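Local coordinates for IroE protein (PDB 2GZS) that hydrolyses the trilactone of the siderophore enterobactin and its C-glucosylated derivatives, preferring the iron-free forms and usually cutting once to give linear trimers, at residues A[117-125]-A[154-165]. Sequence-based numbering, arbitrary orientation.
Sequences SNNFRQLLE and FVLDSWLSSSYF
Both terminal nitrogens of R121 converge on a single carboxylate oxygen of D157, OD2: NH2 stands 2.9 Å and NH1 3.0 Å from it. OD2 lies in the guanidinium plane, yet is itself met from above its own carboxylate plane, the two planes being 58° apart. S117 OG donates a third bond to D157 OD2, at 2.8 Å. The other oxygen, D157 OD1, takes a water that also donates to N118 OD1, and forms a salt bridge with R185, so this buried carboxylate lies between two arginines, which probably keep it ionised. With the R121 chain bent at chi3 (38°), the guanidinium reaches D157 and S158 of helix 150-161, and NH2 also donates to S158 OG; that hydroxyl in turn donates a hydrogen bond to F154 O. Shortening R121 to an alanine would probably leave D157 OD2 with S117 alone of its three donors and open a gap among F154, D157, S158 and S161. Helix 150-161 follows the nucleophile strand of this alpha/beta-hydrolase fold and starts just after the active-site S149; its residues 154-161 cross residues 117-125 of helix 117-132 at -72°. F120 and F154 form an edge-to-face pair, F120 CD2 lying 3.5 Å from F154 CE1, while S158 OG lies above the opposite face of F154, toward its rim. Past the helix end, S162 OG donates to E125 OE2 (2.6 Å), on the syn side but tilted out of the carboxylate plane, and accepts from Y164 N, closing an ST turn. E125 OE1 accepts a hydrogen bond from a water, which in turn accepts from S163 N; the carboxylate lies alongside Y164 CB, 3.5 Å from E125 CD.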
ATOM      1  N   SER A 117       1.155  -8.622 -11.022  1.00  8.65           N
ATOM      2  CA  SER A 117       1.432  -8.408  -9.594  1.00  9.29           C
ATOM      3  C   SER A 117       2.648  -9.182  -9.150  1.00 12.43           C
ATOM      4  O   SER A 117       3.399  -8.669  -8.347  1.00 10.61           O
ATOM      5  CB  SER A 117       0.225  -8.746  -8.701  1.00 12.70           C
ATOM      6  OG  SER A 117      -0.154 -10.088  -8.912  1.00 13.87           O
ATOM      7  N   ASN A 118       2.879 -10.432  -9.572  1.00 10.97           N
ATOM      8  CA  ASN A 118       4.036 -11.135  -8.976  1.00 10.12           C
ATOM      9  C   ASN A 118       5.314 -10.524  -9.458  1.00 11.36           C
ATOM     10  O   ASN A 118       6.275 -10.433  -8.643  1.00 13.36           O
ATOM     11  CB  ASN A 118       3.933 -12.600  -9.346  1.00 11.70           C
ATOM     12  CG  ASN A 118       2.831 -13.348  -8.659  1.00 20.79           C
ATOM     13  OD1 ASN A 118       2.249 -12.935  -7.661  1.00 31.37           O
ATOM     14  ND2 ASN A 118       2.547 -14.558  -9.158  1.00 29.98           N
ATOM     15  N   ASN A 119       5.398 -10.078 -10.702  1.00 10.45           N
ATOM     16  CA  ASN A 119       6.674  -9.467 -11.140  1.00 11.34           C
ATOM     17  C   ASN A 119       6.872  -8.117 -10.480  1.00 13.66           C
ATOM     18  O   ASN A 119       8.026  -7.778 -10.192  1.00 12.26           O
ATOM     19  CB  ASN A 119       6.692  -9.258 -12.657  1.00 13.63           C
ATOM     20  CG  ASN A 119       6.420 -10.495 -13.502  1.00 21.86           C
ATOM     21  OD1 ASN A 119       5.476 -10.480 -14.282  1.00 40.43           O
ATOM     22  ND2 ASN A 119       7.232 -11.506 -13.361  1.00 25.52           N
ATOM     23  N   PHE A 120       5.769  -7.384 -10.232  1.00 10.54           N
ATOM     24  CA  PHE A 120       5.925  -6.076  -9.560  1.00  9.16           C
ATOM     25  C   PHE A 120       6.327  -6.345  -8.106  1.00 11.05           C
ATOM     26  O   PHE A 120       7.191  -5.588  -7.600  1.00 10.67           O
ATOM     27  CB  PHE A 120       4.608  -5.315  -9.667  1.00  8.54           C
ATOM     28  CG  PHE A 120       4.665  -3.973  -8.905  1.00 10.93           C
ATOM     29  CD1 PHE A 120       5.597  -3.001  -9.239  1.00  9.85           C
ATOM     30  CD2 PHE A 120       3.763  -3.769  -7.857  1.00 10.82           C
ATOM     31  CE1 PHE A 120       5.625  -1.785  -8.533  1.00 11.30           C
ATOM     32  CE2 PHE A 120       3.846  -2.570  -7.143  1.00 11.00           C
ATOM     33  CZ  PHE A 120       4.780  -1.589  -7.450  1.00 10.16           C
ATOM     34  N   ARG A 121       5.784  -7.335  -7.443  1.00  9.11           N
ATOM     35  CA  ARG A 121       6.189  -7.641  -6.063  1.00  9.02           C
ATOM     36  C   ARG A 121       7.668  -8.025  -6.061  1.00 13.05           C
ATOM     37  O   ARG A 121       8.349  -7.630  -5.109  1.00 12.20           O
ATOM     38  CB  ARG A 121       5.309  -8.716  -5.454  1.00 12.68           C
ATOM     39  CG  ARG A 121       5.645  -8.888  -3.945  1.00 16.71           C
ATOM     40  CD  ARG A 121       4.465  -9.523  -3.170  1.00 23.65           C
ATOM     41  NE  ARG A 121       3.849 -10.508  -3.997  1.00 26.39           N
ATOM     42  CZ  ARG A 121       2.673 -10.509  -4.645  1.00 17.61           C
ATOM     43  NH1 ARG A 121       2.464 -11.616  -5.359  1.00 19.39           N
ATOM     44  NH2 ARG A 121       1.762  -9.551  -4.639  1.00 16.23           N
ATOM     45  N   GLN A 122       8.176  -8.786  -7.036  1.00 11.34           N
ATOM     46  CA  GLN A 122       9.618  -9.114  -7.009  1.00 14.22           C
ATOM     47  C   GLN A 122      10.399  -7.851  -7.160  1.00 11.61           C
ATOM     48  O   GLN A 122      11.427  -7.650  -6.482  1.00 12.38           O
ATOM     49  CB  GLN A 122       9.867 -10.072  -8.204  1.00 15.61           C
ATOM     50  CG  GLN A 122      11.354 -10.243  -8.521  1.00 26.48           C
ATOM     51  CD  GLN A 122      11.821 -11.679  -8.356  1.00 48.25           C
ATOM     52  OE1 GLN A 122      13.027 -11.912  -8.181  1.00 35.51           O
ATOM     53  NE2 GLN A 122      10.809 -12.552  -8.437  1.00 35.96           N
ATOM     54  N   LEU A 123      10.040  -6.929  -8.020  1.00 10.17           N
ATOM     55  CA  LEU A 123      10.726  -5.661  -8.183  1.00 10.26           C
ATOM     56  C   LEU A 123      10.721  -4.929  -6.832  1.00 11.51           C
ATOM     57  O   LEU A 123      11.731  -4.384  -6.329  1.00 10.60           O
ATOM     58  CB  LEU A 123      10.037  -4.781  -9.233  1.00  8.80           C
ATOM     59  CG  LEU A 123      10.419  -3.312  -9.196  1.00 13.40           C
ATOM     60  CD1 LEU A 123      11.856  -3.148  -9.686  1.00 20.58           C
ATOM     61  CD2 LEU A 123       9.508  -2.463 -10.084  1.00 20.94           C
ATOM     62  N   LEU A 124       9.539  -4.840  -6.221  1.00 10.16           N
ATOM     63  CA  LEU A 124       9.380  -4.046  -4.978  1.00  9.48           C
ATOM     64  C   LEU A 124      10.203  -4.633  -3.868  1.00 12.31           C
ATOM     65  O   LEU A 124      10.902  -3.848  -3.177  1.00 12.08           O
ATOM     66  CB  LEU A 124       7.878  -4.011  -4.649  1.00 12.34           C
ATOM     67  CG  LEU A 124       7.492  -3.242  -3.363  1.00 12.66           C
ATOM     68  CD1 LEU A 124       7.884  -1.769  -3.479  1.00 11.98           C
ATOM     69  CD2 LEU A 124       6.004  -3.419  -3.101  1.00 16.17           C
ATOM     70  N   GLU A 125      10.120  -5.926  -3.629  1.00 11.62           N
ATOM     71  CA  GLU A 125      10.742  -6.556  -2.438  1.00 10.17           C
ATOM     72  C   GLU A 125      12.227  -6.826  -2.618  1.00 12.00           C
ATOM     73  O   GLU A 125      12.976  -6.750  -1.606  1.00 14.97           O
ATOM     74  CB  GLU A 125      10.017  -7.861  -2.079  1.00 12.84           C
ATOM     75  CG  GLU A 125       8.566  -7.617  -1.702  1.00 13.10           C
ATOM     76  CD  GLU A 125       7.880  -8.856  -1.157  1.00 17.21           C
ATOM     77  OE1 GLU A 125       8.470  -9.946  -1.028  1.00 19.95           O
ATOM     78  OE2 GLU A 125       6.683  -8.690  -0.843  1.00 18.80           O
ATOM     79  N   PHE A 154      -3.628  -5.424  -5.097  1.00  8.18           N
ATOM     80  CA  PHE A 154      -2.209  -5.775  -4.971  1.00  8.79           C
ATOM     81  C   PHE A 154      -1.874  -6.062  -3.512  1.00 10.32           C
ATOM     82  O   PHE A 154      -1.114  -6.988  -3.207  1.00  8.48           O
ATOM     83  CB  PHE A 154      -1.306  -4.629  -5.472  1.00  8.72           C
ATOM     84  CG  PHE A 154       0.156  -5.028  -5.355  1.00  8.60           C
ATOM     85  CD1 PHE A 154       0.738  -5.910  -6.261  1.00  9.78           C
ATOM     86  CD2 PHE A 154       0.929  -4.520  -4.307  1.00 10.67           C
ATOM     87  CE1 PHE A 154       2.065  -6.307  -6.085  1.00  9.97           C
ATOM     88  CE2 PHE A 154       2.264  -4.908  -4.111  1.00 11.29           C
ATOM     89  CZ  PHE A 154       2.809  -5.778  -5.034  1.00 11.12           C
ATOM     90  N   VAL A 155      -2.446  -5.248  -2.580  1.00  8.66           N
ATOM     91  CA  VAL A 155      -2.126  -5.517  -1.161  1.00  8.72           C
ATOM     92  C   VAL A 155      -2.627  -6.849  -0.684  1.00  8.57           C
ATOM     93  O   VAL A 155      -1.976  -7.599   0.026  1.00 10.07           O
ATOM     94  CB  VAL A 155      -2.707  -4.387  -0.297  1.00  9.09           C
ATOM     95  CG1 VAL A 155      -2.575  -4.641   1.205  1.00 10.35           C
ATOM     96  CG2 VAL A 155      -1.997  -3.076  -0.621  1.00  9.92           C
ATOM     97  N   LEU A 156      -3.862  -7.237  -1.097  1.00 10.51           N
ATOM     98  CA  LEU A 156      -4.395  -8.582  -0.742  1.00 12.20           C
ATOM     99  C   LEU A 156      -3.521  -9.693  -1.335  1.00  7.66           C
ATOM    100  O   LEU A 156      -3.189 -10.666  -0.635  1.00 10.06           O
ATOM    101  CB  LEU A 156      -5.831  -8.759  -1.232  1.00 11.65           C
ATOM    102  CG  LEU A 156      -6.883  -7.879  -0.556  1.00 12.62           C
ATOM    103  CD1 LEU A 156      -8.269  -8.089  -1.196  1.00 15.20           C
ATOM    104  CD2 LEU A 156      -6.933  -8.121   0.949  1.00 13.94           C
ATOM    105  N   ASP A 157      -3.149  -9.545  -2.582  1.00  7.58           N
ATOM    106  CA  ASP A 157      -2.287 -10.486  -3.293  1.00 10.02           C
ATOM    107  C   ASP A 157      -0.966 -10.659  -2.525  1.00 11.94           C
ATOM    108  O   ASP A 157      -0.428 -11.782  -2.390  1.00 11.58           O
ATOM    109  CB  ASP A 157      -2.108 -10.054  -4.741  1.00 11.14           C
ATOM    110  CG  ASP A 157      -1.348 -11.055  -5.602  1.00 16.70           C
ATOM    111  OD1 ASP A 157      -1.864 -12.214  -5.700  1.00 18.26           O
ATOM    112  OD2 ASP A 157      -0.281 -10.793  -6.194  1.00 15.97           O
ATOM    113  N   SER A 158      -0.471  -9.536  -2.004  1.00 10.49           N
ATOM    114  CA  SER A 158       0.817  -9.556  -1.296  1.00  7.34           C
ATOM    115  C   SER A 158       0.617 -10.121   0.105  1.00 11.23           C
ATOM    116  O   SER A 158       1.495 -10.873   0.592  1.00 11.67           O
ATOM    117  CB  SER A 158       1.305  -8.091  -1.167  1.00 10.01           C
ATOM    118  OG  SER A 158       1.586  -7.572  -2.447  1.00 11.09           O
ATOM    119  N   TRP A 159      -0.491  -9.825   0.786  1.00 10.42           N
ATOM    120  CA  TRP A 159      -0.739 -10.453   2.096  1.00  9.71           C
ATOM    121  C   TRP A 159      -0.739 -11.971   1.953  1.00  9.56           C
ATOM    122  O   TRP A 159      -0.282 -12.758   2.783  1.00 11.79           O
ATOM    123  CB  TRP A 159      -2.133  -9.977   2.615  1.00  9.26           C
ATOM    124  CG  TRP A 159      -2.452 -10.545   3.979  1.00 11.80           C
ATOM    125  CD1 TRP A 159      -2.073 -10.043   5.215  1.00 11.42           C
ATOM    126  CD2 TRP A 159      -3.214 -11.713   4.276  1.00 11.40           C
ATOM    127  NE1 TRP A 159      -2.559 -10.845   6.211  1.00 13.21           N
ATOM    128  CE2 TRP A 159      -3.281 -11.900   5.656  1.00 10.12           C
ATOM    129  CE3 TRP A 159      -3.856 -12.638   3.448  1.00 11.16           C
ATOM    130  CZ2 TRP A 159      -3.954 -12.955   6.273  1.00 14.18           C
ATOM    131  CZ3 TRP A 159      -4.534 -13.695   4.043  1.00 10.39           C
ATOM    132  CH2 TRP A 159      -4.587 -13.849   5.412  1.00 11.79           C
ATOM    133  N   LEU A 160      -1.241 -12.487   0.822  1.00 10.01           N
ATOM    134  CA  LEU A 160      -1.260 -13.950   0.559  1.00 11.92           C
ATOM    135  C   LEU A 160       0.123 -14.491   0.299  1.00 14.69           C
ATOM    136  O   LEU A 160       0.383 -15.646   0.649  1.00 17.24           O
ATOM    137  CB  LEU A 160      -2.136 -14.283  -0.669  1.00 14.16           C
ATOM    138  CG  LEU A 160      -3.638 -14.216  -0.396  1.00 14.75           C
ATOM    139  CD1 LEU A 160      -4.410 -14.180  -1.722  1.00 17.75           C
ATOM    140  CD2 LEU A 160      -4.035 -15.412   0.480  1.00 16.10           C
ATOM    141  N   SER A 161       0.998 -13.720  -0.332  1.00 12.66           N
ATOM    142  CA  SER A 161       2.235 -14.339  -0.848  1.00 16.60           C
ATOM    143  C   SER A 161       3.504 -13.835  -0.181  1.00 15.77           C
ATOM    144  O   SER A 161       4.569 -14.480  -0.250  1.00 22.14           O
ATOM    145  CB  SER A 161       2.289 -14.097  -2.354  1.00 20.68           C
ATOM    146  OG  SER A 161       1.047 -14.365  -3.020  1.00 37.31           O
ATOM    147  N   SER A 162       3.512 -12.726   0.496  1.00 15.37           N
ATOM    148  CA  SER A 162       4.772 -12.050   0.872  1.00 17.28           C
ATOM    149  C   SER A 162       5.193 -12.471   2.272  1.00 15.68           C
ATOM    150  O   SER A 162       4.324 -12.699   3.108  1.00 18.19           O
ATOM    151  CB  SER A 162       4.552 -10.520   0.855  1.00 13.02           C
ATOM    152  OG  SER A 162       5.776  -9.851   1.250  1.00 15.39           O
ATOM    153  N   SER A 163       6.497 -12.512   2.533  1.00 15.77           N
ATOM    154  CA  SER A 163       6.963 -12.530   3.928  1.00 17.40           C
ATOM    155  C   SER A 163       7.665 -11.228   4.269  1.00 19.12           C
ATOM    156  O   SER A 163       8.323 -11.079   5.331  1.00 22.40           O
ATOM    157  CB  SER A 163       7.921 -13.700   4.206  1.00 18.03           C
ATOM    158  OG  SER A 163       8.947 -13.631   3.212  1.00 33.54           O
ATOM    159  N   TYR A 164       7.600 -10.227   3.423  1.00 14.08           N
ATOM    160  CA  TYR A 164       8.439  -9.040   3.586  1.00 14.82           C
ATOM    161  C   TYR A 164       7.771  -7.967   4.420  1.00 15.20           C
ATOM    162  O   TYR A 164       8.384  -7.211   5.157  1.00 17.57           O
ATOM    163  CB  TYR A 164       8.785  -8.450   2.197  1.00 16.92           C
ATOM    164  CG  TYR A 164       9.882  -7.414   2.227  1.00 20.35           C
ATOM    165  CD1 TYR A 164      11.230  -7.810   2.319  1.00 21.10           C
ATOM    166  CD2 TYR A 164       9.574  -6.066   2.160  1.00 17.07           C
ATOM    167  CE1 TYR A 164      12.249  -6.852   2.339  1.00 20.15           C
ATOM    168  CE2 TYR A 164      10.610  -5.148   2.172  1.00 17.39           C
ATOM    169  CZ  TYR A 164      11.934  -5.517   2.263  1.00 24.24           C
ATOM    170  OH  TYR A 164      12.832  -4.454   2.290  1.00 24.23           O
ATOM    171  N   PHE A 165       6.445  -7.804   4.256  1.00 12.33           N
ATOM    172  CA  PHE A 165       5.734  -6.798   4.996  1.00 15.78           C
ATOM    173  C   PHE A 165       5.029  -7.359   6.216  1.00 12.70           C
ATOM    174  O   PHE A 165       4.636  -8.523   6.227  1.00 12.95           O
ATOM    175  CB  PHE A 165       4.656  -6.096   4.105  1.00 12.52           C
ATOM    176  CG  PHE A 165       5.256  -5.440   2.897  1.00 10.87           C
ATOM    177  CD1 PHE A 165       5.806  -4.148   2.929  1.00 11.66           C
ATOM    178  CD2 PHE A 165       5.292  -6.137   1.699  1.00 14.98           C
ATOM    179  CE1 PHE A 165       6.384  -3.661   1.781  1.00 12.65           C
ATOM    180  CE2 PHE A 165       5.891  -5.613   0.582  1.00 13.62           C
ATOM    181  CZ  PHE A 165       6.412  -4.326   0.592  1.00 12.85           C
TER
HETATM  182  O   HOH W   1      -0.820 -13.506  -7.874  1.00 24.54           O
HETATM  183  O   HOH W   2       8.203 -12.218   0.188  1.00 26.14           O